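Local coordinates for protein 3-hexulose-6-phosphate isomerase (Methanocaldococcus jannaschii, PDB 1JEO) that catalyses the isomerization between 3-hexulose 6-phosphate and fructose 6-phosphate, a step towards D-ribose 5-phosphate, and works as a homotetramer of SIS-family subunits, at residues Lys29-Ile37 / Phe153-Arg164. Residues are numbered along the deposited sequence; the frame is centred on the assembly and turned at random.
Sequences KLDSLIDRI and FLDLVIAEIMKR
Asp-31 OD1 takes both terminal nitrogens of Arg-164. Arg-164 NH2 gives the stronger bond, 2.8 Å to Asp-31 OD1. It is nearly straight, with an N-H...O angle of 165°, and meets the oxygen almost along its C-O axis. The bond from NH1 to the same OD1 is weak. This salt bridge belongs to a helix-helix contact in the SIS domain, an alpha/beta fold with a parallel sheet. The segments 29-37 and 153-164, on helices 24-39 and 144-164, cross at 65°, their axes 10.7 Å apart at closest approach. Leu-33 and Ile-37 also reach strand 85-89, which places the contact against the sheet.

Ile-34 is a knob in a hole formed by Val-157, Glu-160, Ile-161 and Arg-164. Its CD1 sits over the centre of the guanidinium face, 3.8 Å from Arg-164 CZ, while the carboxylate holds the edge. Arg-164 gets there with its chain extended from CG to NE (chi3 -167°). An alanine in place of Asp-31 would probably leave the Arg-164 charge without its mate here and its guanidinium freer to swing off Ile-34.

The rest is apolar. Leu-30 CD1 and Leu-33 CD2 both reach Val-157 CG2, each at 3.8 Å. Leu-33 CD2 also lies 3.9 Å from Phe-153 CE2. Phe-153 further meets the ring of Phe-20. At the other end, Ile-161 packs on Leu-65 and Phe-67, and its CD1 touches Ile-37 CG2 at 4.0 Å.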
loop_
_atom_site.group_PDB
_atom_site.type_symbol
_atom_site.label_atom_id
_atom_site.label_comp_id
_atom_site.label_asym_id
_atom_site.label_seq_id
_atom_site.Cartn_x
_atom_site.Cartn_y
_atom_site.Cartn_z
ATOM N N LYS A 29 10.346 6.375 5.858
ATOM C CA LYS A 29 9.162 5.509 5.783
ATOM C C LYS A 29 9.061 4.846 4.404
ATOM O O LYS A 29 8.788 3.645 4.308
ATOM C CB LYS A 29 7.884 6.298 6.097
ATOM C CG LYS A 29 7.757 6.729 7.555
ATOM C CD LYS A 29 6.427 7.415 7.819
ATOM C CE LYS A 29 6.278 7.841 9.274
ATOM N NZ LYS A 29 6.171 6.687 10.216
ATOM N N LEU A 30 9.373 5.620 3.361
ATOM C CA LEU A 30 9.362 5.148 1.972
ATOM C C LEU A 30 10.499 4.151 1.743
ATOM O O LEU A 30 10.290 3.110 1.114
ATOM C CB LEU A 30 9.486 6.336 0.999
ATOM C CG LEU A 30 9.655 6.109 -0.514
ATOM C CD1 LEU A 30 8.439 5.397 -1.103
ATOM C CD2 LEU A 30 9.880 7.436 -1.213
ATOM N N ASP A 31 11.686 4.472 2.277
ATOM C CA ASP A 31 12.877 3.621 2.163
ATOM C C ASP A 31 12.678 2.294 2.883
ATOM O O ASP A 31 13.073 1.246 2.371
ATOM C CB ASP A 31 14.126 4.322 2.720
ATOM C CG ASP A 31 14.661 5.416 1.799
ATOM O OD1 ASP A 31 14.284 5.467 0.611
ATOM O OD2 ASP A 31 15.475 6.237 2.273
ATOM N N SER A 32 12.011 2.351 4.037
ATOM C CA SER A 32 11.720 1.168 4.847
ATOM C C SER A 32 10.705 0.264 4.146
ATOM O O SER A 32 10.881 -0.950 4.129
ATOM C CB SER A 32 11.216 1.571 6.236
ATOM O OG SER A 32 11.086 0.445 7.083
ATOM N N LEU A 33 9.695 0.869 3.508
ATOM C CA LEU A 33 8.659 0.129 2.771
ATOM C C LEU A 33 9.287 -0.659 1.615
ATOM O O LEU A 33 9.032 -1.854 1.474
ATOM C CB LEU A 33 7.566 1.086 2.242
ATOM C CG LEU A 33 6.481 0.632 1.232
ATOM C CD1 LEU A 33 5.614 -0.485 1.776
ATOM C CD2 LEU A 33 5.610 1.812 0.852
ATOM N N ILE A 34 10.165 0.007 0.862
ATOM C CA ILE A 34 10.872 -0.574 -0.282
ATOM C C ILE A 34 11.857 -1.674 0.147
ATOM O O ILE A 34 11.923 -2.724 -0.494
ATOM C CB ILE A 34 11.583 0.548 -1.110
ATOM C CG1 ILE A 34 10.523 1.457 -1.744
ATOM C CG2 ILE A 34 12.497 -0.036 -2.198
ATOM C CD1 ILE A 34 11.065 2.738 -2.306
ATOM N N ASP A 35 12.560 -1.445 1.257
ATOM C CA ASP A 35 13.534 -2.401 1.799
ATOM C C ASP A 35 12.850 -3.708 2.225
ATOM O O ASP A 35 13.334 -4.798 1.905
ATOM C CB ASP A 35 14.291 -1.773 2.979
ATOM C CG ASP A 35 15.555 -2.535 3.346
ATOM O OD1 ASP A 35 16.339 -2.883 2.436
ATOM O OD2 ASP A 35 15.766 -2.782 4.552
ATOM N N ARG A 36 11.687 -3.575 2.871
ATOM C CA ARG A 36 10.885 -4.714 3.334
ATOM C C ARG A 36 10.282 -5.509 2.176
ATOM O O ARG A 36 10.162 -6.729 2.270
ATOM C CB ARG A 36 9.775 -4.245 4.274
ATOM C CG ARG A 36 10.276 -3.767 5.616
ATOM C CD ARG A 36 9.158 -3.113 6.396
ATOM N NE ARG A 36 9.650 -2.367 7.550
ATOM C CZ ARG A 36 9.569 -2.780 8.813
ATOM N NH1 ARG A 36 9.011 -3.945 9.112
ATOM N NH2 ARG A 36 10.052 -2.019 9.781
ATOM N N ILE A 37 9.946 -4.814 1.082
ATOM C CA ILE A 37 9.382 -5.428 -0.132
ATOM C C ILE A 37 10.443 -6.286 -0.851
ATOM O O ILE A 37 10.150 -7.409 -1.279
ATOM C CB ILE A 37 8.759 -4.334 -1.089
ATOM C CG1 ILE A 37 7.396 -3.878 -0.545
ATOM C CG2 ILE A 37 8.605 -4.845 -2.539
ATOM C CD1 ILE A 37 6.775 -2.688 -1.284
ATOM N N PHE A 153 0.357 7.285 -4.381
ATOM C CA PHE A 153 1.517 6.977 -3.527
ATOM C C PHE A 153 2.085 5.599 -3.882
ATOM O O PHE A 153 3.295 5.448 -4.054
ATOM C CB PHE A 153 1.126 7.015 -2.030
ATOM C CG PHE A 153 2.209 6.520 -1.085
ATOM C CD1 PHE A 153 3.410 7.248 -0.917
ATOM C CD2 PHE A 153 2.050 5.301 -0.394
ATOM C CE1 PHE A 153 4.441 6.762 -0.074
ATOM C CE2 PHE A 153 3.074 4.799 0.454
ATOM C CZ PHE A 153 4.273 5.530 0.615
ATOM N N LEU A 154 1.196 4.612 -3.989
ATOM C CA LEU A 154 1.585 3.242 -4.312
ATOM C C LEU A 154 2.191 3.082 -5.702
ATOM O O LEU A 154 3.059 2.237 -5.898
ATOM C CB LEU A 154 0.424 2.273 -4.072
ATOM C CG LEU A 154 0.084 2.101 -2.584
ATOM C CD1 LEU A 154 -1.211 1.339 -2.446
ATOM C CD2 LEU A 154 1.212 1.431 -1.810
ATOM N N ASP A 155 1.777 3.937 -6.638
ATOM C CA ASP A 155 2.333 3.924 -7.993
ATOM C C ASP A 155 3.706 4.601 -7.975
ATOM O O ASP A 155 4.580 4.243 -8.764
ATOM C CB ASP A 155 1.401 4.613 -8.993
ATOM C CG ASP A 155 0.173 3.768 -9.344
ATOM O OD1 ASP A 155 0.239 2.521 -9.294
ATOM O OD2 ASP A 155 -0.860 4.362 -9.704
ATOM N N LEU A 156 3.902 5.536 -7.036
ATOM C CA LEU A 156 5.188 6.228 -6.870
ATOM C C LEU A 156 6.203 5.288 -6.206
ATOM O O LEU A 156 7.402 5.398 -6.461
ATOM C CB LEU A 156 5.049 7.524 -6.054
ATOM C CG LEU A 156 4.262 8.715 -6.620
ATOM C CD1 LEU A 156 4.256 9.844 -5.609
ATOM C CD2 LEU A 156 4.839 9.187 -7.933
ATOM N N VAL A 157 5.708 4.339 -5.403
ATOM C CA VAL A 157 6.549 3.330 -4.738
ATOM C C VAL A 157 7.053 2.377 -5.830
ATOM O O VAL A 157 8.241 2.043 -5.867
ATOM C CB VAL A 157 5.755 2.550 -3.636
ATOM C CG1 VAL A 157 6.555 1.366 -3.087
ATOM C CG2 VAL A 157 5.407 3.496 -2.496
ATOM N N ILE A 158 6.158 2.016 -6.754
ATOM C CA ILE A 158 6.492 1.148 -7.888
ATOM C C ILE A 158 7.542 1.854 -8.757
ATOM O O ILE A 158 8.527 1.233 -9.156
ATOM C CB ILE A 158 5.224 0.798 -8.729
ATOM C CG1 ILE A 158 4.264 -0.076 -7.906
ATOM C CG2 ILE A 158 5.600 0.107 -10.044
ATOM C CD1 ILE A 158 4.828 -1.451 -7.494
ATOM N N ALA A 159 7.358 3.162 -8.964
ATOM C CA ALA A 159 8.281 3.989 -9.753
ATOM C C ALA A 159 9.676 3.969 -9.137
ATOM O O ALA A 159 10.666 3.787 -9.847
ATOM C CB ALA A 159 7.770 5.425 -9.848
ATOM N N GLU A 160 9.728 4.073 -7.807
ATOM C CA GLU A 160 10.987 4.050 -7.076
ATOM C C GLU A 160 11.641 2.667 -7.037
ATOM O O GLU A 160 12.870 2.578 -7.010
ATOM C CB GLU A 160 10.819 4.604 -5.658
ATOM C CG GLU A 160 10.502 6.098 -5.584
ATOM C CD GLU A 160 11.573 6.979 -6.211
ATOM O OE1 GLU A 160 12.749 6.870 -5.811
ATOM O OE2 GLU A 160 11.231 7.781 -7.108
ATOM N N ILE A 161 10.833 1.598 -7.058
ATOM C CA ILE A 161 11.370 0.226 -7.054
ATOM C C ILE A 161 12.034 -0.064 -8.408
ATOM O O ILE A 161 13.101 -0.678 -8.455
ATOM C CB ILE A 161 10.279 -0.858 -6.718
ATOM C CG1 ILE A 161 9.818 -0.707 -5.264
ATOM C CG2 ILE A 161 10.842 -2.282 -6.898
ATOM C CD1 ILE A 161 8.598 -1.560 -4.878
ATOM N N MET A 162 11.429 0.438 -9.487
ATOM C CA MET A 162 11.950 0.263 -10.847
ATOM C C MET A 162 13.275 1.008 -11.058
ATOM O O MET A 162 14.159 0.507 -11.749
ATOM C CB MET A 162 10.932 0.728 -11.890
ATOM C CG MET A 162 9.692 -0.135 -12.010
ATOM S SD MET A 162 8.643 0.324 -13.414
ATOM C CE MET A 162 7.690 1.425 -12.713
ATOM N N LYS A 163 13.404 2.179 -10.426
ATOM C CA LYS A 163 14.610 3.019 -10.491
ATOM C C LYS A 163 15.797 2.384 -9.769
ATOM O O LYS A 163 16.918 2.394 -10.282
ATOM C CB LYS A 163 14.361 4.381 -9.837
ATOM C CG LYS A 163 13.492 5.339 -10.597
ATOM C CD LYS A 163 13.300 6.599 -9.775
ATOM C CE LYS A 163 12.465 7.614 -10.499
ATOM N NZ LYS A 163 12.154 8.792 -9.646
ATOM N N ARG A 164 15.534 1.842 -8.579
ATOM C CA ARG A 164 16.562 1.214 -7.742
ATOM C C ARG A 164 17.049 -0.142 -8.231
ATOM O O ARG A 164 18.202 -0.509 -7.997
ATOM C CB ARG A 164 16.074 1.102 -6.295
ATOM C CG ARG A 164 15.863 2.447 -5.627
ATOM C CD ARG A 164 15.214 2.303 -4.269
ATOM N NE ARG A 164 14.749 3.593 -3.765
ATOM C CZ ARG A 164 14.643 3.912 -2.478
ATOM N NH1 ARG A 164 14.975 3.039 -1.533
ATOM N NH2 ARG A 164 14.171 5.103 -2.135
#